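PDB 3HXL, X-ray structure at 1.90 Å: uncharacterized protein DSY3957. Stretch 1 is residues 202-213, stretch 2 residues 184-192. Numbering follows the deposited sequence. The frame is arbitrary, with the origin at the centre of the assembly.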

# COMPACT_ATOMS: atom_id res chain seq x y z
N THR A 202 -0.81 -2.10 5.21
CA THR A 202 0.64 -2.08 5.16
C THR A 202 1.25 -0.98 4.32
O THR A 202 0.63 -0.48 3.37
CB THR A 202 1.17 -3.41 4.62
OG1 THR A 202 0.92 -3.46 3.21
CG2 THR A 202 0.45 -4.57 5.28
N ILE A 203 2.47 -0.60 4.67
CA ILE A 203 3.20 0.43 3.94
C ILE A 203 4.54 -0.15 3.51
O ILE A 203 5.17 -0.88 4.27
CB ILE A 203 3.48 1.67 4.81
CG1 ILE A 203 2.19 2.47 5.03
CG2 ILE A 203 4.56 2.52 4.16
CD1 ILE A 203 2.32 3.55 6.09
N ALA A 204 4.97 0.17 2.30
CA ALA A 204 6.26 -0.29 1.82
C ALA A 204 7.16 0.92 1.68
O ALA A 204 6.72 1.97 1.20
CB ALA A 204 6.13 -1.00 0.47
N LEU A 205 8.41 0.80 2.12
CA LEU A 205 9.37 1.89 1.97
C LEU A 205 10.51 1.31 1.14
O LEU A 205 11.42 0.68 1.67
CB LEU A 205 9.90 2.37 3.34
CG LEU A 205 11.01 3.42 3.26
CD1 LEU A 205 10.55 4.62 2.43
CD2 LEU A 205 11.39 3.87 4.66
N PRO A 206 10.46 1.48 -0.19
CA PRO A 206 11.49 0.97 -1.10
C PRO A 206 12.67 1.94 -1.16
O PRO A 206 13.02 2.46 -2.22
CB PRO A 206 10.74 0.88 -2.43
CG PRO A 206 9.87 2.09 -2.37
CD PRO A 206 9.31 2.02 -0.95
N SER A 207 13.29 2.15 -0.00
CA SER A 207 14.40 3.07 0.14
C SER A 207 15.46 2.51 1.09
O SER A 207 15.14 1.80 2.04
CB SER A 207 13.87 4.40 0.70
OG SER A 207 14.91 5.29 1.05
N THR A 208 16.73 2.81 0.82
CA THR A 208 17.81 2.33 1.68
C THR A 208 18.18 3.37 2.73
O THR A 208 19.09 3.16 3.53
CB THR A 208 19.07 2.01 0.87
OG1 THR A 208 19.52 3.19 0.20
CG2 THR A 208 18.78 0.92 -0.16
N ASP A 209 17.47 4.50 2.72
CA ASP A 209 17.74 5.59 3.66
C ASP A 209 17.49 5.21 5.13
O ASP A 209 16.34 5.08 5.56
CB ASP A 209 16.87 6.80 3.29
CG ASP A 209 17.32 8.08 3.99
OD1 ASP A 209 17.51 8.05 5.22
OD2 ASP A 209 17.48 9.11 3.30
N ASP A 210 18.57 5.05 5.89
CA ASP A 210 18.46 4.67 7.30
C ASP A 210 17.63 5.63 8.15
O ASP A 210 16.92 5.20 9.07
CB ASP A 210 19.85 4.51 7.93
CG ASP A 210 20.65 3.38 7.30
OD1 ASP A 210 20.11 2.26 7.17
OD2 ASP A 210 21.82 3.61 6.94
N ALA A 211 17.72 6.92 7.87
CA ALA A 211 16.97 7.92 8.61
C ALA A 211 15.47 7.74 8.38
O ALA A 211 14.67 7.86 9.31
CB ALA A 211 17.39 9.33 8.18
N LEU A 212 15.09 7.46 7.14
CA LEU A 212 13.68 7.25 6.81
C LEU A 212 13.15 6.00 7.48
O LEU A 212 12.01 5.98 7.95
CB LEU A 212 13.50 7.13 5.29
CG LEU A 212 13.58 8.44 4.50
CD1 LEU A 212 13.43 8.15 3.02
CD2 LEU A 212 12.48 9.38 4.98
N LYS A 213 13.97 4.96 7.53
CA LYS A 213 13.56 3.71 8.15
C LYS A 213 13.23 3.93 9.63
O LYS A 213 12.26 3.38 10.14
CB LYS A 213 14.67 2.67 8.03
CG LYS A 213 15.01 2.27 6.60
CD LYS A 213 16.16 1.27 6.59
CE LYS A 213 16.79 1.14 5.21
NZ LYS A 213 17.93 0.18 5.24
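Stretch 2, residues 184-192: TNQAYIDYL

Stretch 2 is a helix that begins just after T184 and runs on past L192. It passes stretch 1 in the reverse sequence sense: its start lies near L212, with CA of N185 and CA of L212 7.5 Å apart, and its far end lies near I203, with CA of L192 and CA of I203 9.8 Å apart. No direct hydrogen bond joins the two stretches. The contact rests on side-chain packing and two bridging waters, and buries 338 Å² in all.

T184 is the N-cap. Its OG1 accepts from Q186 N at 3.3 Å, and its carbonyl O accepts from A187 N at 2.8 Å. T184 itself does not reach stretch 1.

N185 points toward stretch 1. Its ND2 lies 4.0 Å from L212 CD1, and its OD1 lies 3.5 Å from D209 OD2. The polar link here is indirect: water 1 accepts from N185 ND2 at 3.2 Å and donates to D209 OD2 at 2.8 Å. The other carboxylate oxygen, D209 OD1, caps the helix of stretch 1 by accepting from L212 N at 3.1 Å.

Q186 points away, and A187 is out of reach.

Y188 makes the central contact. L212 CD1 sits over one face of its ring, 3.6 Å from the centroid formed by the six ring atoms of Y188 and 12° off the ring normal, a CH-pi contact. L205 CD1 approaches Y188 CE2 obliquely at 3.8 Å. Water 2 links the hydroxyls, lying 2.8 Å from Y188 OH and 2.9 Å from S207 OG.

I189 and D190 make no contact. One turn beyond A187, Y191 points toward the strand. I203 CG2 lies at its ring edge, 3.7 Å from Y191 OH and 4.3 Å from Y191 CE2. L192 points sideways, and its end comes nearer without close contact.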

# COMPACT_ATOMS: atom_id res chain seq x y z
N THR A 184 13.09 15.71 -1.16
CA THR A 184 13.53 16.07 0.18
C THR A 184 12.92 15.08 1.17
O THR A 184 11.80 14.62 0.97
CB THR A 184 13.07 17.49 0.56
OG1 THR A 184 13.37 17.75 1.94
CG2 THR A 184 11.57 17.65 0.33
N ASN A 185 13.65 14.75 2.22
CA ASN A 185 13.13 13.81 3.21
C ASN A 185 11.84 14.32 3.83
O ASN A 185 11.05 13.55 4.38
CB ASN A 185 14.19 13.53 4.29
CG ASN A 185 15.15 12.41 3.89
OD1 ASN A 185 16.09 12.09 4.62
ND2 ASN A 185 14.90 11.81 2.73
N GLN A 186 11.61 15.63 3.71
CA GLN A 186 10.40 16.25 4.24
C GLN A 186 9.19 15.78 3.44
O GLN A 186 8.06 15.77 3.94
CB GLN A 186 10.54 17.77 4.17
CG GLN A 186 9.33 18.57 4.64
CD GLN A 186 8.92 18.28 6.08
OE1 GLN A 186 9.73 17.83 6.89
NE2 GLN A 186 7.67 18.56 6.40
N ALA A 187 9.43 15.39 2.19
CA ALA A 187 8.35 14.91 1.33
C ALA A 187 7.75 13.65 1.95
O ALA A 187 6.56 13.37 1.79
CB ALA A 187 8.88 14.61 -0.06
N TYR A 188 8.57 12.88 2.65
CA TYR A 188 8.11 11.65 3.29
C TYR A 188 7.26 11.97 4.51
O TYR A 188 6.44 11.16 4.95
CB TYR A 188 9.29 10.77 3.69
CG TYR A 188 9.92 10.05 2.53
CD1 TYR A 188 10.91 10.66 1.76
CD2 TYR A 188 9.51 8.76 2.18
CE1 TYR A 188 11.49 10.00 0.67
CE2 TYR A 188 10.08 8.10 1.09
CZ TYR A 188 11.07 8.72 0.35
OH TYR A 188 11.64 8.06 -0.71
N ILE A 189 7.46 13.16 5.07
CA ILE A 189 6.68 13.57 6.22
C ILE A 189 5.29 13.92 5.73
O ILE A 189 4.29 13.61 6.38
CB ILE A 189 7.32 14.80 6.92
CG1 ILE A 189 8.67 14.42 7.51
CG2 ILE A 189 6.39 15.32 8.01
CD1 ILE A 189 8.61 13.27 8.52
N ASP A 190 5.22 14.56 4.56
CA ASP A 190 3.94 14.93 3.99
C ASP A 190 3.17 13.64 3.68
O ASP A 190 1.97 13.54 3.92
CB ASP A 190 4.14 15.74 2.70
CG ASP A 190 5.06 16.94 2.90
OD1 ASP A 190 5.06 17.51 4.01
OD2 ASP A 190 5.76 17.33 1.94
N TYR A 191 3.88 12.65 3.14
CA TYR A 191 3.27 11.35 2.82
C TYR A 191 2.62 10.74 4.05
O TYR A 191 1.42 10.46 4.05
CB TYR A 191 4.33 10.38 2.29
CG TYR A 191 3.86 8.93 2.26
CD1 TYR A 191 2.80 8.53 1.43
CD2 TYR A 191 4.45 7.96 3.07
CE1 TYR A 191 2.36 7.20 1.41
CE2 TYR A 191 4.01 6.63 3.06
CZ TYR A 191 2.97 6.26 2.22
OH TYR A 191 2.55 4.95 2.20
N LEU A 192 3.41 10.53 5.10
CA LEU A 192 2.90 9.92 6.33
C LEU A 192 1.67 10.63 6.86
O LEU A 192 0.73 9.99 7.33
CB LEU A 192 3.99 9.90 7.40
CG LEU A 192 5.18 8.99 7.08
CD1 LEU A 192 6.25 9.14 8.14
CD2 LEU A 192 4.70 7.54 7.00
O HOH W 1 16.04 9.44 0.93
O HOH W 2 14.35 7.76 -0.29